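PDB 4DKW: terminase, large subunit from Enterobacteria phage P22, which powers translocation of viral DNA into empty capsids as an ATP-driven motor and cuts the genome as an endonuclease, this chain being its C-terminal nuclease domain. Local coordinates for residues V28-D33 with S76-I81; Q40-L45 with G72-W77; T66-W71 with A105-S110; V83-D88 with F109-D114. All blocks are in the same frame, centred on the assembly; numbering follows the deposited sequence.

Contact 1: V28-D33 with S76-I81. With MG (magnesium ion), chain E.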
loop_
_atom_site.group_PDB
_atom_site.type_symbol
_atom_site.label_atom_id
_atom_site.label_comp_id
_atom_site.label_asym_id
_atom_site.label_seq_id
_atom_site.Cartn_x
_atom_site.Cartn_y
_atom_site.Cartn_z
ATOM N N VAL A 28 4.163 -8.165 9.230
ATOM C CA VAL A 28 4.506 -7.812 7.855
ATOM C C VAL A 28 3.349 -8.116 6.911
ATOM O O VAL A 28 2.757 -9.190 6.975
ATOM C CB VAL A 28 5.762 -8.590 7.365
ATOM C CG1 VAL A 28 6.133 -8.168 5.949
ATOM C CG2 VAL A 28 6.947 -8.385 8.313
ATOM N N ILE A 29 3.022 -7.162 6.045
ATOM C CA ILE A 29 2.003 -7.369 5.018
ATOM C C ILE A 29 2.383 -6.609 3.751
ATOM O O ILE A 29 2.992 -5.543 3.808
ATOM C CB ILE A 29 0.572 -6.979 5.507
ATOM C CG1 ILE A 29 -0.491 -7.480 4.529
ATOM C CG2 ILE A 29 0.436 -5.470 5.744
ATOM C CD1 ILE A 29 -1.889 -7.201 4.959
ATOM N N ASP A 30 2.062 -7.201 2.608
ATOM C CA ASP A 30 2.303 -6.577 1.317
ATOM C C ASP A 30 0.980 -6.115 0.740
ATOM O O ASP A 30 -0.092 -6.552 1.181
ATOM C CB ASP A 30 2.951 -7.575 0.344
ATOM C CG ASP A 30 4.461 -7.588 0.435
ATOM O OD1 ASP A 30 4.995 -7.305 1.526
ATOM O OD2 ASP A 30 5.114 -7.882 -0.588
ATOM N N ALA A 31 1.054 -5.238 -0.251
ATOM C CA ALA A 31 -0.148 -4.834 -0.953
ATOM C C ALA A 31 0.152 -4.509 -2.407
ATOM O O ALA A 31 1.285 -4.153 -2.759
ATOM C CB ALA A 31 -0.812 -3.669 -0.253
ATOM N N GLN A 32 -0.878 -4.625 -3.238
ATOM C CA GLN A 32 -0.750 -4.453 -4.680
ATOM C C GLN A 32 -1.790 -3.466 -5.201
ATOM O O GLN A 32 -2.949 -3.505 -4.797
ATOM C CB GLN A 32 -0.945 -5.806 -5.384
ATOM C CG GLN A 32 -0.815 -5.775 -6.915
ATOM C CD GLN A 32 0.624 -5.596 -7.396
ATOM O OE1 GLN A 32 1.556 -6.171 -6.829
ATOM N NE2 GLN A 32 0.806 -4.803 -8.450
ATOM N N ASP A 33 -1.366 -2.568 -6.083
ATOM C CA ASP A 33 -2.306 -1.817 -6.900
ATOM C C ASP A 33 -2.049 -2.268 -8.323
ATOM O O ASP A 33 -0.908 -2.268 -8.778
ATOM C CB ASP A 33 -2.119 -0.295 -6.770
ATOM C CG ASP A 33 -3.185 0.487 -7.530
ATOM O OD1 ASP A 33 -4.353 0.041 -7.547
ATOM O OD2 ASP A 33 -2.868 1.536 -8.122
ATOM N N SER A 76 12.357 -10.860 -3.658
ATOM C CA SER A 76 13.353 -10.920 -2.588
ATOM C C SER A 76 12.762 -10.503 -1.244
ATOM O O SER A 76 13.094 -11.089 -0.211
ATOM C CB SER A 76 14.598 -10.082 -2.921
ATOM O OG SER A 76 14.270 -8.728 -3.188
ATOM N N TRP A 77 11.881 -9.500 -1.263
ATOM C CA TRP A 77 11.187 -9.077 -0.045
ATOM C C TRP A 77 9.708 -9.500 0.033
ATOM O O TRP A 77 9.146 -9.621 1.132
ATOM C CB TRP A 77 11.362 -7.565 0.237
ATOM C CG TRP A 77 11.120 -6.615 -0.917
ATOM C CD1 TRP A 77 12.048 -6.163 -1.817
ATOM C CD2 TRP A 77 9.880 -5.971 -1.269
ATOM N NE1 TRP A 77 11.460 -5.295 -2.711
ATOM C CE2 TRP A 77 10.135 -5.157 -2.395
ATOM C CE3 TRP A 77 8.582 -6.006 -0.746
ATOM C CZ2 TRP A 77 9.140 -4.387 -3.001
ATOM C CZ3 TRP A 77 7.596 -5.238 -1.353
ATOM C CH2 TRP A 77 7.879 -4.447 -2.469
ATOM N N ALA A 78 9.090 -9.741 -1.122
ATOM C CA ALA A 78 7.666 -10.069 -1.181
ATOM C C ALA A 78 7.371 -11.549 -0.928
ATOM O O ALA A 78 6.231 -11.920 -0.681
ATOM C CB ALA A 78 7.080 -9.631 -2.518
ATOM N N ASN A 79 8.397 -12.392 -1.001
ATOM C CA ASN A 79 8.219 -13.835 -0.881
ATOM C C ASN A 79 7.524 -14.260 0.417
ATOM O O ASN A 79 7.969 -13.905 1.509
ATOM C CB ASN A 79 9.569 -14.544 -1.020
ATOM C CG ASN A 79 9.427 -16.033 -1.224
ATOM O OD1 ASN A 79 8.468 -16.504 -1.834
ATOM N ND2 ASN A 79 10.387 -16.785 -0.713
ATOM N N LYS A 80 6.429 -15.008 0.268
ATOM C CA LYS A 80 5.647 -15.570 1.378
ATOM C C LYS A 80 4.829 -14.560 2.192
ATOM O O LYS A 80 4.143 -14.939 3.140
ATOM C CB LYS A 80 6.521 -16.431 2.304
ATOM C CG LYS A 80 6.805 -17.819 1.779
ATOM C CD LYS A 80 8.300 -18.067 1.665
ATOM C CE LYS A 80 9.018 -17.821 2.985
ATOM N NZ LYS A 80 10.483 -18.099 2.901
ATOM N N ILE A 81 4.883 -13.286 1.819
ATOM C CA ILE A 81 4.139 -12.249 2.540
ATOM C C ILE A 81 2.727 -12.103 1.967
ATOM O O ILE A 81 2.575 -11.957 0.754
ATOM C CB ILE A 81 4.853 -10.890 2.432
ATOM C CG1 ILE A 81 6.331 -11.026 2.813
ATOM C CG2 ILE A 81 4.144 -9.853 3.260
ATOM C CD1 ILE A 81 6.576 -11.679 4.169
HETATM MG MG MG E . -3.735 2.694 -9.640
HETATM O O HOH W 1 -5.221 1.364 -9.573
HETATM O O HOH W 2 -4.132 4.036 -11.277
#

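Contact 2: Q40-L45 with G72-W77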
loop_
_atom_site.group_PDB
_atom_site.type_symbol
_atom_site.label_atom_id
_atom_site.label_comp_id
_atom_site.label_asym_id
_atom_site.label_seq_id
_atom_site.Cartn_x
_atom_site.Cartn_y
_atom_site.Cartn_z
ATOM N N GLN A 40 1.639 0.089 -11.869
ATOM C CA GLN A 40 1.263 -0.759 -10.749
ATOM C C GLN A 40 2.182 -0.443 -9.563
ATOM O O GLN A 40 3.265 0.134 -9.734
ATOM C CB GLN A 40 1.356 -2.238 -11.128
ATOM C CG GLN A 40 2.765 -2.746 -11.388
ATOM C CD GLN A 40 2.789 -4.244 -11.627
ATOM O OE1 GLN A 40 2.569 -5.034 -10.707
ATOM N NE2 GLN A 40 3.041 -4.642 -12.868
ATOM N N ALA A 41 1.745 -0.800 -8.361
ATOM C CA ALA A 41 2.594 -0.671 -7.180
ATOM C C ALA A 41 2.524 -1.920 -6.311
ATOM O O ALA A 41 1.450 -2.485 -6.108
ATOM C CB ALA A 41 2.216 0.572 -6.364
ATOM N N HIS A 42 3.673 -2.361 -5.817
ATOM C CA HIS A 42 3.702 -3.383 -4.780
ATOM C C HIS A 42 4.468 -2.826 -3.583
ATOM O O HIS A 42 5.598 -2.359 -3.739
ATOM C CB HIS A 42 4.376 -4.662 -5.288
ATOM C CG HIS A 42 4.158 -5.846 -4.396
ATOM N ND1 HIS A 42 3.074 -6.684 -4.532
ATOM C CD2 HIS A 42 4.864 -6.308 -3.340
ATOM C CE1 HIS A 42 3.131 -7.623 -3.602
ATOM N NE2 HIS A 42 4.208 -7.423 -2.873
ATOM N N ILE A 43 3.855 -2.857 -2.400
ATOM C CA ILE A 43 4.466 -2.267 -1.208
ATOM C C ILE A 43 4.580 -3.281 -0.091
ATOM O O ILE A 43 3.934 -4.322 -0.118
ATOM C CB ILE A 43 3.680 -1.029 -0.687
ATOM C CG1 ILE A 43 2.267 -1.419 -0.219
ATOM C CG2 ILE A 43 3.612 0.054 -1.772
ATOM C CD1 ILE A 43 2.112 -1.817 1.290
ATOM N N GLN A 44 5.404 -2.963 0.898
ATOM C CA GLN A 44 5.477 -3.765 2.109
ATOM C C GLN A 44 5.401 -2.844 3.316
ATOM O O GLN A 44 6.125 -1.852 3.417
ATOM C CB GLN A 44 6.750 -4.623 2.168
ATOM C CG GLN A 44 6.830 -5.498 3.422
ATOM C CD GLN A 44 7.947 -6.519 3.351
ATOM O OE1 GLN A 44 8.991 -6.356 3.978
ATOM N NE2 GLN A 44 7.735 -7.576 2.574
ATOM N N LEU A 45 4.512 -3.194 4.229
ATOM C CA LEU A 45 4.265 -2.410 5.404
ATOM C C LEU A 45 4.656 -3.248 6.614
ATOM O O LEU A 45 4.349 -4.441 6.672
ATOM C CB LEU A 45 2.773 -2.086 5.426
ATOM C CG LEU A 45 2.153 -1.045 6.336
ATOM C CD1 LEU A 45 2.753 0.347 6.088
ATOM C CD2 LEU A 45 0.658 -1.055 6.073
ATOM N N GLY A 72 9.471 -10.876 -10.330
ATOM C CA GLY A 72 10.914 -10.830 -10.493
ATOM C C GLY A 72 11.558 -9.611 -9.850
ATOM O O GLY A 72 12.693 -9.673 -9.380
ATOM N N ALA A 73 10.831 -8.500 -9.815
ATOM C CA ALA A 73 11.365 -7.255 -9.269
ATOM C C ALA A 73 11.289 -7.151 -7.741
ATOM O O ALA A 73 12.065 -6.400 -7.142
ATOM C CB ALA A 73 10.683 -6.053 -9.909
ATOM N N VAL A 74 10.364 -7.877 -7.110
ATOM C CA VAL A 74 10.142 -7.701 -5.669
ATOM C C VAL A 74 10.185 -8.983 -4.841
ATOM O O VAL A 74 10.051 -8.920 -3.619
ATOM C CB VAL A 74 8.792 -6.994 -5.357
ATOM C CG1 VAL A 74 8.660 -5.698 -6.150
ATOM C CG2 VAL A 74 7.624 -7.916 -5.630
ATOM N N LYS A 75 10.366 -10.138 -5.480
ATOM C CA LYS A 75 10.254 -11.415 -4.758
ATOM C C LYS A 75 11.230 -11.568 -3.597
ATOM O O LYS A 75 10.954 -12.318 -2.659
ATOM C CB LYS A 75 10.372 -12.627 -5.690
ATOM C CG LYS A 75 11.693 -12.757 -6.421
ATOM C CD LYS A 75 11.631 -13.918 -7.395
ATOM C CE LYS A 75 12.912 -14.048 -8.197
ATOM N NZ LYS A 75 14.070 -14.323 -7.308
ATOM N N SER A 76 12.357 -10.860 -3.658
ATOM C CA SER A 76 13.353 -10.920 -2.588
ATOM C C SER A 76 12.762 -10.503 -1.244
ATOM O O SER A 76 13.094 -11.089 -0.211
ATOM C CB SER A 76 14.598 -10.082 -2.921
ATOM O OG SER A 76 14.270 -8.728 -3.188
ATOM N N TRP A 77 11.881 -9.500 -1.263
ATOM C CA TRP A 77 11.187 -9.077 -0.045
ATOM C C TRP A 77 9.708 -9.500 0.033
ATOM O O TRP A 77 9.146 -9.621 1.132
ATOM C CB TRP A 77 11.362 -7.565 0.237
ATOM C CG TRP A 77 11.120 -6.615 -0.917
ATOM C CD1 TRP A 77 12.048 -6.163 -1.817
ATOM C CD2 TRP A 77 9.880 -5.971 -1.269
ATOM N NE1 TRP A 77 11.460 -5.295 -2.711
ATOM C CE2 TRP A 77 10.135 -5.157 -2.395
ATOM C CE3 TRP A 77 8.582 -6.006 -0.746
ATOM C CZ2 TRP A 77 9.140 -4.387 -3.001
ATOM C CZ3 TRP A 77 7.596 -5.238 -1.353
ATOM C CH2 TRP A 77 7.879 -4.447 -2.469
#

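Contact 3: T66-W71 with A105-S110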
loop_
_atom_site.group_PDB
_atom_site.type_symbol
_atom_site.label_atom_id
_atom_site.label_comp_id
_atom_site.label_asym_id
_atom_site.label_seq_id
_atom_site.Cartn_x
_atom_site.Cartn_y
_atom_site.Cartn_z
ATOM N N THR A 66 4.178 -7.000 -16.432
ATOM C CA THR A 66 3.286 -8.107 -16.145
ATOM C C THR A 66 3.448 -8.525 -14.691
ATOM O O THR A 66 4.315 -8.011 -13.981
ATOM C CB THR A 66 3.597 -9.312 -17.048
ATOM O OG1 THR A 66 4.915 -9.789 -16.764
ATOM C CG2 THR A 66 3.517 -8.917 -18.508
ATOM N N ALA A 67 2.611 -9.459 -14.247
ATOM C CA ALA A 67 2.723 -9.999 -12.896
ATOM C C ALA A 67 4.035 -10.770 -12.714
ATOM O O ALA A 67 4.645 -10.716 -11.643
ATOM C CB ALA A 67 1.523 -10.886 -12.572
ATOM N N VAL A 68 4.463 -11.475 -13.767
ATOM C CA VAL A 68 5.730 -12.209 -13.768
ATOM C C VAL A 68 6.918 -11.263 -13.592
ATOM O O VAL A 68 7.869 -11.574 -12.877
ATOM C CB VAL A 68 5.892 -13.045 -15.068
ATOM C CG1 VAL A 68 7.239 -13.764 -15.101
ATOM C CG2 VAL A 68 4.732 -14.027 -15.226
ATOM N N GLN A 69 6.850 -10.102 -14.241
ATOM C CA GLN A 69 7.883 -9.085 -14.088
ATOM C C GLN A 69 7.852 -8.440 -12.705
ATOM O O GLN A 69 8.906 -8.147 -12.140
ATOM C CB GLN A 69 7.767 -8.006 -15.162
ATOM C CG GLN A 69 7.993 -8.512 -16.580
ATOM C CD GLN A 69 7.792 -7.424 -17.615
ATOM O OE1 GLN A 69 6.670 -7.173 -18.059
ATOM N NE2 GLN A 69 8.877 -6.764 -17.999
ATOM N N ALA A 70 6.653 -8.211 -12.172
ATOM C CA ALA A 70 6.523 -7.657 -10.831
ATOM C C ALA A 70 7.183 -8.592 -9.821
ATOM O O ALA A 70 8.008 -8.166 -9.012
ATOM C CB ALA A 70 5.057 -7.435 -10.479
ATOM N N TRP A 71 6.837 -9.871 -9.902
ATOM C CA TRP A 71 7.410 -10.893 -9.030
ATOM C C TRP A 71 8.932 -10.956 -9.120
ATOM O O TRP A 71 9.610 -11.068 -8.108
ATOM C CB TRP A 71 6.806 -12.267 -9.335
ATOM C CG TRP A 71 7.373 -13.374 -8.486
ATOM C CD1 TRP A 71 8.210 -14.377 -8.895
ATOM C CD2 TRP A 71 7.152 -13.584 -7.084
ATOM N NE1 TRP A 71 8.516 -15.200 -7.835
ATOM C CE2 TRP A 71 7.883 -14.735 -6.714
ATOM C CE3 TRP A 71 6.406 -12.914 -6.107
ATOM C CZ2 TRP A 71 7.891 -15.224 -5.406
ATOM C CZ3 TRP A 71 6.414 -13.405 -4.810
ATOM C CH2 TRP A 71 7.147 -14.549 -4.473
ATOM N N ALA A 105 -1.082 -14.462 -8.206
ATOM C CA ALA A 105 -0.894 -15.672 -7.419
ATOM C C ALA A 105 -0.093 -16.691 -8.222
ATOM O O ALA A 105 0.816 -17.338 -7.694
ATOM C CB ALA A 105 -2.239 -16.248 -6.998
ATOM N N ASP A 106 -0.427 -16.822 -9.505
ATOM C CA ASP A 106 0.239 -17.788 -10.378
ATOM C C ASP A 106 1.692 -17.396 -10.576
ATOM O O ASP A 106 2.546 -18.254 -10.803
ATOM C CB ASP A 106 -0.469 -17.895 -11.736
ATOM C CG ASP A 106 -1.807 -18.617 -11.648
ATOM O OD1 ASP A 106 -2.044 -19.328 -10.645
ATOM O OD2 ASP A 106 -2.617 -18.477 -12.590
ATOM N N ALA A 107 1.957 -16.095 -10.486
ATOM C CA ALA A 107 3.305 -15.553 -10.629
ATOM C C ALA A 107 4.148 -15.778 -9.370
ATOM O O ALA A 107 5.371 -15.651 -9.403
ATOM C CB ALA A 107 3.250 -14.069 -10.978
ATOM N N GLY A 108 3.494 -16.109 -8.263
ATOM C CA GLY A 108 4.209 -16.467 -7.051
ATOM C C GLY A 108 3.827 -15.684 -5.803
ATOM O O GLY A 108 4.233 -16.025 -4.687
ATOM N N PHE A 109 3.053 -14.624 -5.977
ATOM C CA PHE A 109 2.661 -13.822 -4.834
ATOM C C PHE A 109 1.659 -14.566 -3.951
ATOM O O PHE A 109 0.802 -15.308 -4.451
ATOM C CB PHE A 109 2.031 -12.514 -5.286
ATOM C CG PHE A 109 2.988 -11.544 -5.922
ATOM C CD1 PHE A 109 3.800 -10.731 -5.140
ATOM C CD2 PHE A 109 3.045 -11.408 -7.302
ATOM C CE1 PHE A 109 4.669 -9.825 -5.719
ATOM C CE2 PHE A 109 3.916 -10.501 -7.890
ATOM C CZ PHE A 109 4.725 -9.710 -7.096
ATOM N N SER A 110 1.767 -14.355 -2.639
ATOM C CA SER A 110 0.800 -14.899 -1.690
ATOM C C SER A 110 -0.407 -13.967 -1.562
ATOM O O SER A 110 -0.596 -13.276 -0.561
ATOM C CB SER A 110 1.466 -15.131 -0.335
ATOM O OG SER A 110 2.635 -15.918 -0.490
#

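Contact 4: V83-D88 with F109-D114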
loop_
_atom_site.group_PDB
_atom_site.type_symbol
_atom_site.label_atom_id
_atom_site.label_comp_id
_atom_site.label_asym_id
_atom_site.label_seq_id
_atom_site.Cartn_x
_atom_site.Cartn_y
_atom_site.Cartn_z
ATOM N N VAL A 83 -0.626 -10.669 0.518
ATOM C CA VAL A 83 -0.788 -9.466 -0.295
ATOM C C VAL A 83 -2.232 -8.981 -0.336
ATOM O O VAL A 83 -3.135 -9.731 -0.715
ATOM C CB VAL A 83 -0.313 -9.702 -1.742
ATOM C CG1 VAL A 83 -0.509 -8.447 -2.590
ATOM C CG2 VAL A 83 1.139 -10.136 -1.750
ATOM N N ALA A 84 -2.446 -7.730 0.068
ATOM C CA ALA A 84 -3.763 -7.093 -0.045
ATOM C C ALA A 84 -3.902 -6.501 -1.448
ATOM O O ALA A 84 -2.910 -6.102 -2.053
ATOM C CB ALA A 84 -3.943 -6.005 1.033
ATOM N N TRP A 85 -5.121 -6.466 -1.974
ATOM C CA TRP A 85 -5.345 -6.011 -3.340
ATOM C C TRP A 85 -6.778 -5.518 -3.525
ATOM O O TRP A 85 -7.679 -5.946 -2.801
ATOM C CB TRP A 85 -5.033 -7.138 -4.320
ATOM C CG TRP A 85 -5.672 -8.425 -3.962
ATOM C CD1 TRP A 85 -5.159 -9.401 -3.171
ATOM C CD2 TRP A 85 -6.956 -8.883 -4.392
ATOM N NE1 TRP A 85 -6.052 -10.453 -3.074
ATOM C CE2 TRP A 85 -7.161 -10.156 -3.818
ATOM C CE3 TRP A 85 -7.952 -8.339 -5.204
ATOM C CZ2 TRP A 85 -8.327 -10.887 -4.034
ATOM C CZ3 TRP A 85 -9.100 -9.064 -5.418
ATOM C CH2 TRP A 85 -9.279 -10.327 -4.836
ATOM N N PRO A 86 -6.995 -4.607 -4.492
ATOM C CA PRO A 86 -8.286 -3.929 -4.649
ATOM C C PRO A 86 -9.258 -4.624 -5.587
ATOM O O PRO A 86 -8.973 -5.717 -6.080
ATOM C CB PRO A 86 -7.882 -2.623 -5.318
ATOM C CG PRO A 86 -6.764 -3.043 -6.210
ATOM C CD PRO A 86 -5.978 -4.032 -5.393
ATOM N N HIS A 87 -10.396 -3.961 -5.800
ATOM C CA HIS A 87 -11.285 -4.191 -6.932
ATOM C C HIS A 87 -12.340 -5.229 -6.671
ATOM O O HIS A 87 -12.163 -6.404 -6.981
ATOM C CB HIS A 87 -10.499 -4.559 -8.179
ATOM C CG HIS A 87 -10.877 -3.783 -9.396
ATOM N ND1 HIS A 87 -11.830 -2.781 -9.371
ATOM C CD2 HIS A 87 -10.437 -3.860 -10.664
ATOM C CE1 HIS A 87 -11.953 -2.281 -10.588
ATOM N NE2 HIS A 87 -11.123 -2.915 -11.395
ATOM N N ASP A 88 -13.466 -4.779 -6.134
ATOM C CA ASP A 88 -14.648 -5.637 -6.084
ATOM C C ASP A 88 -15.434 -5.643 -7.408
ATOM O O ASP A 88 -16.646 -5.409 -7.423
ATOM C CB ASP A 88 -15.544 -5.313 -4.875
ATOM C CG ASP A 88 -15.992 -3.857 -4.841
ATOM O OD1 ASP A 88 -15.861 -3.161 -5.871
ATOM O OD2 ASP A 88 -16.474 -3.406 -3.782
ATOM N N PHE A 109 3.053 -14.624 -5.977
ATOM C CA PHE A 109 2.661 -13.822 -4.834
ATOM C C PHE A 109 1.659 -14.566 -3.951
ATOM O O PHE A 109 0.802 -15.308 -4.451
ATOM C CB PHE A 109 2.031 -12.514 -5.286
ATOM C CG PHE A 109 2.988 -11.544 -5.922
ATOM C CD1 PHE A 109 3.800 -10.731 -5.140
ATOM C CD2 PHE A 109 3.045 -11.408 -7.302
ATOM C CE1 PHE A 109 4.669 -9.825 -5.719
ATOM C CE2 PHE A 109 3.916 -10.501 -7.890
ATOM C CZ PHE A 109 4.725 -9.710 -7.096
ATOM N N SER A 110 1.767 -14.355 -2.639
ATOM C CA SER A 110 0.800 -14.899 -1.690
ATOM C C SER A 110 -0.407 -13.967 -1.562
ATOM O O SER A 110 -0.596 -13.276 -0.561
ATOM C CB SER A 110 1.466 -15.131 -0.335
ATOM O OG SER A 110 2.635 -15.918 -0.490
ATOM N N MET A 111 -1.218 -13.951 -2.605
ATOM C CA MET A 111 -2.376 -13.083 -2.670
ATOM C C MET A 111 -3.438 -13.526 -1.666
ATOM O O MET A 111 -3.750 -14.706 -1.573
ATOM C CB MET A 111 -2.903 -13.088 -4.101
ATOM C CG MET A 111 -1.856 -12.561 -5.086
ATOM S SD MET A 111 -1.895 -10.786 -5.051
ATOM C CE MET A 111 -0.304 -10.241 -5.606
ATOM N N LEU A 112 -3.957 -12.579 -0.888
ATOM C CA LEU A 112 -5.027 -12.869 0.066
ATOM C C LEU A 112 -6.317 -13.264 -0.679
ATOM O O LEU A 112 -6.563 -12.800 -1.796
ATOM C CB LEU A 112 -5.262 -11.674 1.004
ATOM C CG LEU A 112 -4.231 -11.515 2.131
ATOM C CD1 LEU A 112 -4.308 -10.145 2.801
ATOM C CD2 LEU A 112 -4.402 -12.615 3.166
ATOM N N PRO A 113 -7.140 -14.133 -0.067
ATOM C CA PRO A 113 -8.331 -14.659 -0.744
ATOM C C PRO A 113 -9.351 -13.606 -1.163
ATOM O O PRO A 113 -9.984 -13.766 -2.208
ATOM C CB PRO A 113 -8.943 -15.609 0.295
ATOM C CG PRO A 113 -8.315 -15.222 1.611
ATOM C CD PRO A 113 -6.946 -14.740 1.263
ATOM N N ASP A 114 -9.496 -12.548 -0.367
ATOM C CA ASP A 114 -10.506 -11.516 -0.632
ATOM C C ASP A 114 -9.907 -10.115 -0.826
ATOM O O ASP A 114 -8.801 -9.824 -0.343
ATOM C CB ASP A 114 -11.552 -11.501 0.486
ATOM C CG ASP A 114 -12.215 -12.860 0.681
ATOM O OD1 ASP A 114 -13.030 -13.255 -0.186
ATOM O OD2 ASP A 114 -11.931 -13.527 1.705
#

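Contact 1: V28-D33 with S76-I81
OD2 of Asp30 is gripped by one hydrogen bond, to NE2 of His42, and OD1 takes another from NE2 of Gln44. Both partners lie on the neighbouring strand 40-48. No hydrogen bond joins residues 28-33 directly to 76-81. From the 76-81 side the two oxygens meet carbon atoms. OD2 of Asp30 rests on CB of Ala78 at 3.3 Å, and the Trp77 ring comes to it obliquely, with CZ3 3.7 Å from that oxygen. Ile81 crosses the Asp30 side chain at about a right angle and sets its CG2 3.2 Å from OD1. This CG2 branch is anti to the backbone N of Ile81 and so reaches onto the strand, where it also meets CG1 of Val28 at 3.7 Å. A type II turn from Ala78 to Ile81 brings the isoleucine back, closed by Ile81 N to Ala78 O at 3.2 Å. Ile192 of helix 189-193 covers Val28 and Ile81. The buried charge of Asp30 is probably balanced by His42. Further along the same strand, away from the turn, Asp33 OD2 binds the magnesium ion at 2.1 Å. Asp33 OD1 accepts a bond from water 1, itself a ligand of the metal, and Asp171 adds a second protein ligand. A strand that carries a catalytic aspartate in the central sheet is characteristic of the RNase H-like nuclease fold.

Contact 2: Q40-L45 with G72-W77
The rings of Trp77 and His42 meet obliquely, their planes 46° apart. Over one face of the indole lies the carbonyl oxygen of Val74, offset toward the rim. At the indole edge sits strand 40-45: CH2 of Trp77 is 3.3 Å from His42 O, near the ring plane. The imidazole offers its own edge, with CD2 of His42 3.5 Å from Trp77 CZ3. Val74 CG2 touches the same CD2 of His42 at 3.9 Å. Beyond the histidine, Gln44 runs out extended past the indole in the opposite direction, its CB 3.7 Å from Trp77 CZ3 and its amide plane at a right angle to the ring. Its NE2 donates to Trp77 O at 2.9 Å, from above the carbonyl plane, 53° out of it. OE1 of Gln44 is held by Trp46 NE1, so both amide ends are occupied. His42 ND1 is bonded to Gln32 OE1; with NE2 on Asp30, this is consistent with a ring that carries both protons. Helix 67-78 is kinked at Ser76 and Trp77, and Trp77 N bonds to Val74 O, three residues back, at 3.0 Å. Residues 72-77 run nearly parallel to 40-45, at 6°, their segment axes 9.9 Å apart at closest. The strand pairs antiparallel with strands 27-33 and 53-62, while Ile43 points away from helix 67-78 to pack on Val172 and Ala175 of helix 171-181.

Contact 3: T66-W71 with A105-S110
Trp71 makes the tight part of this contact, wedged against the end of helix 97-107. Its CG is anti to the backbone N, chi1 179°, which lays the indole under the turn at Ala107 and Gly108. Ala107 O sits over one indole face, 3.2 Å from Trp71 CD1. Gly108 CA lies over the same face, 4.0 Å from the centroid of the six-membered ring, in a CH-pi contact. Gly108 ends the helix in a Schellman motif with phi 126°, and its lack of a side chain lets the backbone come so close. The indole turns an edge to Phe109 in a T-shaped pair, planes at 81°, with Trp71 CE3 3.5 Å from Phe109 CD1. Phe109 CZ reaches Ala70 CB at 4.1 Å. The other side is looser. Ala67 CB and Ala107 CB are 4.0 Å apart, and the exposed Val68 barely reaches Ala107, CG2 to CB at 4.5 Å. There Thr66 and Gln69 form a capping box that starts helix 67-78, with Gln69 N bonded to Thr66 OG1 at 3.2 Å. No hydrogen bond crosses, so the joint rests on apolar and aromatic packing, with backbone carbonyls and Gly108 CA over the indole face.

Contact 4: V83-D88 with F109-D114
Trp85 NE1 gives the shortest hydrogen bond here, 2.7 Å to Leu112 O. It meets a lone pair of that carbonyl, and the oxygen lies in the indole plane. Two backbone bonds continue the pairing. Leu112 N donates to Val83 O at 3.0 Å, nearly straight at 167° and again on a lone pair. Val83 N donates to Ser110 O at 2.8 Å, less directly, from above the carbonyl plane. The last two bonds bracket a parallel bridge between Val83 and Met111. Ser110 is the centre of an inverse gamma turn, and the strand at 110-111 is only weakly bonded. Outside the backbone, Val83 and Met111 lie side by side on the same face of the sheet, with Val83 CG1 3.5 Å from Met111 CE. The Met111 chain bends at chi2, -82°, and its sulfur stands obliquely beside the indole, SD 4.0 Å from Trp85 CD1, a Met-aromatic contact. Leu112 CB covers Val83 O at 3.4 Å. Asp114 O lies over one face of Trp85, offset toward the rim. Lys101 of helix 97-107 touches both Trp85 and Met111, and this helix links the two strands in a beta-alpha-beta unit. Strand 82-84 is bonded on to strand 27-33 through Ala84. The short parallel pairing thus gains a side-chain bond beyond its bridge, from the indole N-H, while the Trp85 backbone bonds to Ala116.

Overall arrangement
Strand 27-33 opens contact 1, and strand 40-48 opens contact 2 next. Both close around the end of helix 67-78, contact 1 running on into the turn after it. They share Ser76 and Trp77, and the loop of contact 2 nests inside that of contact 1. Contact 3 starts earlier on the same helix and closes only at residues 105-110; its loop therefore crosses both. Contact 4 opens after contacts 1 and 2, inside the loop of contact 3, and overlaps its end at Phe109 and Ser110. They tie helix 67-78 to the sheet and to the end of helix 97-107, and add strand 110-111 beside 82-84. Phe109 touches His42 and Val74, joining contacts 2, 3 and 4.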